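Local coordinates for uncharacterized protein lp_2219 (Lactobacillus plantarum, PDB 3HFQ) that is of unknown function but folds as a seven-bladed beta-propeller of the lactonase family, which suggests a sugar-lactone-hydrolysing or related role, at residues Ile143-Leu148 against Arg190-Ser195; Thr307-Leu312 against Gln326-Val331. The protein carries 1 engineered substitution. All blocks are in the same frame, centred on the assembly; numbering follows the deposited sequence.

Contact 1: residues Ile143-Leu148 against Arg190-Ser195. With PO4 (phosphate ion), chain C.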
loop_
_atom_site.group_PDB
_atom_site.type_symbol
_atom_site.label_atom_id
_atom_site.label_comp_id
_atom_site.label_asym_id
_atom_site.label_seq_id
_atom_site.Cartn_x
_atom_site.Cartn_y
_atom_site.Cartn_z
ATOM N N ILE A 143 11.771 5.574 -3.091
ATOM C CA ILE A 143 11.222 4.860 -1.939
ATOM C C ILE A 143 9.711 4.743 -2.117
ATOM O O ILE A 143 9.039 5.732 -2.399
ATOM C CB ILE A 143 11.546 5.603 -0.617
ATOM C CG1 ILE A 143 13.055 5.847 -0.516
ATOM C CG2 ILE A 143 11.096 4.769 0.572
ATOM C CD1 ILE A 143 13.900 4.573 -0.579
ATOM N N HIS A 144 9.170 3.542 -1.934
ATOM C CA HIS A 144 7.740 3.337 -2.147
ATOM C C HIS A 144 7.000 2.660 -0.997
ATOM O O HIS A 144 5.785 2.444 -1.076
ATOM C CB HIS A 144 7.540 2.499 -3.412
ATOM C CG HIS A 144 6.390 2.945 -4.258
ATOM N ND1 HIS A 144 5.148 3.231 -3.735
ATOM C CD2 HIS A 144 6.301 3.169 -5.589
ATOM C CE1 HIS A 144 4.343 3.618 -4.708
ATOM N NE2 HIS A 144 5.017 3.590 -5.845
ATOM N N TYR A 145 7.718 2.328 0.068
ATOM C CA TYR A 145 7.095 1.639 1.188
ATOM C C TYR A 145 7.912 1.837 2.454
ATOM O O TYR A 145 9.140 1.723 2.436
ATOM C CB TYR A 145 6.978 0.145 0.837
ATOM C CG TYR A 145 6.382 -0.761 1.901
ATOM C CD1 TYR A 145 7.169 -1.278 2.931
ATOM C CD2 TYR A 145 5.040 -1.133 1.849
ATOM C CE1 TYR A 145 6.630 -2.151 3.883
ATOM C CE2 TYR A 145 4.490 -2.001 2.800
ATOM C CZ TYR A 145 5.292 -2.506 3.810
ATOM O OH TYR A 145 4.759 -3.359 4.751
ATOM N N THR A 146 7.217 2.161 3.540
ATOM C CA THR A 146 7.837 2.365 4.845
ATOM C C THR A 146 6.854 1.845 5.888
ATOM O O THR A 146 5.939 2.561 6.296
ATOM C CB THR A 146 8.104 3.861 5.139
ATOM O OG1 THR A 146 6.891 4.604 4.964
ATOM C CG2 THR A 146 9.179 4.413 4.205
ATOM N N ASP A 147 7.027 0.599 6.309
ATOM C CA ASP A 147 6.127 0.036 7.305
ATOM C C ASP A 147 6.848 -0.923 8.249
ATOM O O ASP A 147 7.952 -1.383 7.959
ATOM C CB ASP A 147 4.944 -0.661 6.623
ATOM C CG ASP A 147 3.623 -0.371 7.319
ATOM O OD1 ASP A 147 3.617 -0.279 8.566
ATOM O OD2 ASP A 147 2.590 -0.239 6.627
ATOM N N LEU A 148 6.202 -1.225 9.372
ATOM C CA LEU A 148 6.770 -2.075 10.418
ATOM C C LEU A 148 6.935 -3.569 10.146
ATOM O O LEU A 148 6.119 -4.191 9.470
ATOM C CB LEU A 148 5.950 -1.901 11.702
ATOM C CG LEU A 148 5.912 -0.488 12.290
ATOM C CD1 LEU A 148 4.851 -0.412 13.374
ATOM C CD2 LEU A 148 7.285 -0.124 12.846
ATOM N N ARG A 190 8.385 -2.910 -4.769
ATOM C CA ARG A 190 7.456 -1.829 -4.450
ATOM C C ARG A 190 6.862 -1.906 -3.048
ATOM O O ARG A 190 7.104 -1.028 -2.216
ATOM C CB ARG A 190 6.335 -1.815 -5.494
ATOM C CG ARG A 190 5.428 -0.581 -5.472
ATOM C CD ARG A 190 4.359 -0.714 -6.556
ATOM N NE ARG A 190 3.525 0.478 -6.691
ATOM C CZ ARG A 190 2.466 0.754 -5.935
ATOM N NH1 ARG A 190 2.089 -0.079 -4.969
ATOM N NH2 ARG A 190 1.775 1.866 -6.153
ATOM N N HIS A 191 6.070 -2.949 -2.804
ATOM C CA HIS A 191 5.422 -3.168 -1.509
ATOM C C HIS A 191 5.664 -4.603 -1.050
ATOM O O HIS A 191 6.005 -5.471 -1.853
ATOM C CB HIS A 191 3.900 -2.983 -1.603
ATOM C CG HIS A 191 3.446 -1.550 -1.617
ATOM N ND1 HIS A 191 2.126 -1.204 -1.389
ATOM C CD2 HIS A 191 4.108 -0.402 -1.837
ATOM C CE1 HIS A 191 2.007 0.107 -1.470
ATOM N NE2 HIS A 191 3.189 0.627 -1.741
ATOM N N LEU A 192 5.470 -4.845 0.241
ATOM C CA LEU A 192 5.616 -6.182 0.805
ATOM C C LEU A 192 4.592 -6.366 1.915
ATOM O O LEU A 192 3.951 -5.406 2.349
ATOM C CB LEU A 192 7.038 -6.406 1.349
ATOM C CG LEU A 192 7.603 -5.631 2.546
ATOM C CD1 LEU A 192 6.929 -6.060 3.850
ATOM C CD2 LEU A 192 9.098 -5.913 2.635
ATOM N N VAL A 193 4.430 -7.607 2.361
ATOM C CA VAL A 193 3.500 -7.924 3.435
ATOM C C VAL A 193 4.063 -9.134 4.178
ATOM O O VAL A 193 4.575 -10.066 3.557
ATOM C CB VAL A 193 2.079 -8.243 2.882
ATOM C CG1 VAL A 193 2.115 -9.487 1.991
ATOM C CG2 VAL A 193 1.105 -8.424 4.031
ATOM N N PHE A 194 3.993 -9.102 5.506
ATOM C CA PHE A 194 4.504 -10.192 6.330
ATOM C C PHE A 194 3.434 -11.220 6.666
ATOM O O PHE A 194 2.245 -10.901 6.726
ATOM C CB PHE A 194 5.077 -9.658 7.652
ATOM C CG PHE A 194 6.474 -9.118 7.544
ATOM C CD1 PHE A 194 6.700 -7.780 7.251
ATOM C CD2 PHE A 194 7.567 -9.953 7.748
ATOM C CE1 PHE A 194 8.000 -7.278 7.166
ATOM C CE2 PHE A 194 8.872 -9.460 7.665
ATOM C CZ PHE A 194 9.087 -8.127 7.375
ATOM N N SER A 195 3.877 -12.450 6.900
ATOM C CA SER A 195 2.987 -13.542 7.270
ATOM C C SER A 195 2.575 -13.333 8.725
ATOM O O SER A 195 3.260 -12.640 9.476
ATOM C CB SER A 195 3.712 -14.883 7.132
ATOM O OG SER A 195 4.818 -14.954 8.023
HETATM P P PO4 C . 4.316 3.644 -9.026
HETATM O O1 PO4 C . 3.961 4.101 -10.490
HETATM O O2 PO4 C . 3.318 2.516 -8.567
HETATM O O3 PO4 C . 5.794 3.093 -8.985
HETATM O O4 PO4 C . 4.191 4.873 -8.044
HETATM O O HOH W 1 2.445 -4.497 4.795
#
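Y145, H144 and R190 carry most of this contact between two strands that run roughly in the same direction, their axes 25° apart and 5.7 Å at closest approach. No clear hydrogen bond joins the two backbones; side chains make the junction. With CG anti to the backbone N (chi1 178°), the Y145 side chain starts out beside its own carbonyl carbon; its ring meets H191 and L192. Its CB rests against the carbonyl of R190, CD2 comes over a face of the H191 imidazole, and the far rim of the ring crosses L192, with CE1 3.9 Å from CG of L192. A water 2.6 Å from Y145 OH donates to the carbonyl O of L192, tying the end of the phenol to the strand. The backbone N of L192 lies above the tyrosine ring and, like the carbonyl O of R190, is buried with no polar partner.

At the other end, the extended R190 chain passes over the H144 imidazole: CG sits 3.9 Å from the ring centroid, a CH-pi contact, while the guanidinium, tilted 44° to the ring, covers CE1. Both residues then grip one phosphate ion, probably from the crystallisation liquor. H144 NE2 donates to its O4 at 2.7 Å, and R190 holds O2 with two donors, NE at 2.8 Å and NH2 at 2.9 Å. R259 adds a third protein ligand. R190 also forms a salt bridge with E206, which would offset part of the positive charge gathered here. On the face of H191 opposite Y145, NH1 of R190 lies over the ring centre. Innermost strands of consecutive blades meet in this way in a beta-propeller, and here H144 and R190, one from each strand, form part of an anion-binding site near its centre.

Contact 2: residues Thr307-Leu312 against Gln326-Val331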
loop_
_atom_site.group_PDB
_atom_site.type_symbol
_atom_site.label_atom_id
_atom_site.label_comp_id
_atom_site.label_asym_id
_atom_site.label_seq_id
_atom_site.Cartn_x
_atom_site.Cartn_y
_atom_site.Cartn_z
ATOM N N THR A 307 -10.019 4.406 -14.985
ATOM C CA THR A 307 -11.421 4.342 -15.381
ATOM C C THR A 307 -12.385 4.847 -14.310
ATOM O O THR A 307 -13.603 4.759 -14.465
ATOM C CB THR A 307 -11.805 2.915 -15.813
ATOM O OG1 THR A 307 -11.296 1.972 -14.862
ATOM C CG2 THR A 307 -11.214 2.606 -17.194
ATOM N N ASP A 308 -11.831 5.379 -13.224
ATOM C CA ASP A 308 -12.635 5.945 -12.148
ATOM C C ASP A 308 -13.704 5.012 -11.592
ATOM O O ASP A 308 -14.819 5.451 -11.317
ATOM C CB ASP A 308 -13.322 7.223 -12.639
ATOM C CG ASP A 308 -12.348 8.223 -13.217
ATOM O OD1 ASP A 308 -12.606 8.721 -14.334
ATOM O OD2 ASP A 308 -11.329 8.517 -12.560
ATOM N N ASN A 309 -13.385 3.736 -11.427
ATOM C CA ASN A 309 -14.375 2.815 -10.886
ATOM C C ASN A 309 -13.804 1.814 -9.900
ATOM O O ASN A 309 -12.631 1.461 -9.960
ATOM C CB ASN A 309 -15.115 2.073 -12.012
ATOM C CG ASN A 309 -14.192 1.594 -13.122
ATOM O OD1 ASN A 309 -12.969 1.610 -12.994
ATOM N ND2 ASN A 309 -14.790 1.151 -14.225
ATOM N N ALA A 310 -14.654 1.379 -8.977
ATOM C CA ALA A 310 -14.269 0.409 -7.969
ATOM C C ALA A 310 -15.055 -0.862 -8.258
ATOM O O ALA A 310 -16.133 -0.813 -8.857
ATOM C CB ALA A 310 -14.599 0.936 -6.576
ATOM N N THR A 311 -14.512 -1.995 -7.835
ATOM C CA THR A 311 -15.152 -3.283 -8.067
ATOM C C THR A 311 -15.219 -4.080 -6.776
ATOM O O THR A 311 -14.266 -4.088 -5.991
ATOM C CB THR A 311 -14.370 -4.093 -9.120
ATOM O OG1 THR A 311 -14.257 -3.322 -10.323
ATOM C CG2 THR A 311 -15.080 -5.405 -9.433
ATOM N N LEU A 312 -16.349 -4.745 -6.560
ATOM C CA LEU A 312 -16.554 -5.553 -5.364
ATOM C C LEU A 312 -16.580 -7.035 -5.714
ATOM O O LEU A 312 -17.270 -7.443 -6.652
ATOM C CB LEU A 312 -17.881 -5.184 -4.687
ATOM C CG LEU A 312 -18.280 -6.068 -3.497
ATOM C CD1 LEU A 312 -17.329 -5.825 -2.334
ATOM C CD2 LEU A 312 -19.709 -5.765 -3.072
ATOM N N GLN A 326 -20.097 -6.700 -7.990
ATOM C CA GLN A 326 -20.524 -5.415 -8.532
ATOM C C GLN A 326 -19.341 -4.654 -9.111
ATOM O O GLN A 326 -18.231 -4.705 -8.579
ATOM C CB GLN A 326 -21.195 -4.583 -7.436
ATOM C CG GLN A 326 -21.745 -3.236 -7.901
ATOM C CD GLN A 326 -22.354 -2.440 -6.760
ATOM O OE1 GLN A 326 -22.215 -2.805 -5.592
ATOM N NE2 GLN A 326 -23.024 -1.340 -7.094
ATOM N N LYS A 327 -19.585 -3.957 -10.213
ATOM C CA LYS A 327 -18.545 -3.175 -10.864
ATOM C C LYS A 327 -19.076 -1.793 -11.200
ATOM O O LYS A 327 -20.252 -1.490 -10.991
ATOM C CB LYS A 327 -18.076 -3.863 -12.151
ATOM C CG LYS A 327 -19.138 -3.956 -13.249
ATOM C CD LYS A 327 -18.565 -4.566 -14.528
ATOM C CE LYS A 327 -19.615 -4.649 -15.636
ATOM N NZ LYS A 327 -19.047 -5.195 -16.904
ATOM N N ASP A 328 -18.188 -0.956 -11.717
ATOM C CA ASP A 328 -18.529 0.394 -12.118
ATOM C C ASP A 328 -19.075 1.314 -11.036
ATOM O O ASP A 328 -19.949 2.136 -11.303
ATOM C CB ASP A 328 -19.490 0.353 -13.310
ATOM C CG ASP A 328 -18.841 -0.227 -14.550
ATOM O OD1 ASP A 328 -17.639 0.041 -14.762
ATOM O OD2 ASP A 328 -19.524 -0.938 -15.318
ATOM N N VAL A 329 -18.566 1.171 -9.815
ATOM C CA VAL A 329 -18.964 2.053 -8.725
ATOM C C VAL A 329 -18.012 3.231 -8.907
ATOM O O VAL A 329 -16.797 3.063 -8.849
ATOM C CB VAL A 329 -18.718 1.420 -7.346
ATOM C CG1 VAL A 329 -19.011 2.441 -6.252
ATOM C CG2 VAL A 329 -19.597 0.187 -7.175
ATOM N N THR A 330 -18.557 4.420 -9.128
ATOM C CA THR A 330 -17.714 5.579 -9.376
ATOM C C THR A 330 -16.910 6.144 -8.205
ATOM O O THR A 330 -17.458 6.551 -7.180
ATOM C CB THR A 330 -18.534 6.727 -10.010
ATOM O OG1 THR A 330 -19.187 6.244 -11.190
ATOM C CG2 THR A 330 -17.620 7.889 -10.397
ATOM N N VAL A 331 -15.594 6.152 -8.389
ATOM C CA VAL A 331 -14.636 6.690 -7.430
ATOM C C VAL A 331 -13.612 7.357 -8.336
ATOM O O VAL A 331 -12.789 6.681 -8.954
ATOM C CB VAL A 331 -13.915 5.591 -6.618
ATOM C CG1 VAL A 331 -12.825 6.230 -5.753
ATOM C CG2 VAL A 331 -14.907 4.845 -5.735
HETATM O O HOH W 2 -15.344 -1.422 -12.045
#
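Strands 309-312 and 326-330 pair antiparallel as neighbours in a hairpin, markedly twisted: their short axes approach to 4.3 Å with N-to-C directions 139° apart. A310 and V329 form a hydrogen-bonded pair, with A310 N to V329 O at 2.7 Å and the return bond, V329 N to A310 O, longer at 3.3 Å. L312 and Q326 make a second such pair, and between the two the register slips by one residue, a beta bulge that takes in K327 and D328. Beyond the non-hydrogen-bonded pair N309 and T330, V331 N reaches D308 O from above the carbonyl plane.

On one face the CB of A310 packs against V329 and, at 4.0 Å, CG2 of V331. N309 and D328 lie side by side, amide and carboxylate 20° apart, and ND2 donates to D328 OD1 at 3.1 Å. The other end of the amide, OD1, accepts from T307 OG1. An alanine in place of N309 would probably leave the D328 carboxylate without this donor and T307 OG1 without this acceptor. T311 OG1 accepts from a water and hydrogen-bonds to the carbonyl O of T283. At the bulge, then, the N309 amide grips the D328 carboxylate and the same water takes up the D328 N-H, polar links that supplement the ladder where its regular pairing is interrupted.

The two contacts show different levels of the same propeller. Contact 2 lies within a single blade, joining its third and outermost strands about 19 Å from the centre of the chain, whereas contact 1 brings together the innermost strands of two successive blades about 7 Å from that centre. Their centres are 26 Å apart and their nearest atoms about 15 Å, so neither touches the other. The bound phosphate belongs to contact 1. Residues 326-331 also face the strand 29-38 of the next blade, through L30 and N32, so contact 2 too borders on a blade interface, but at the periphery.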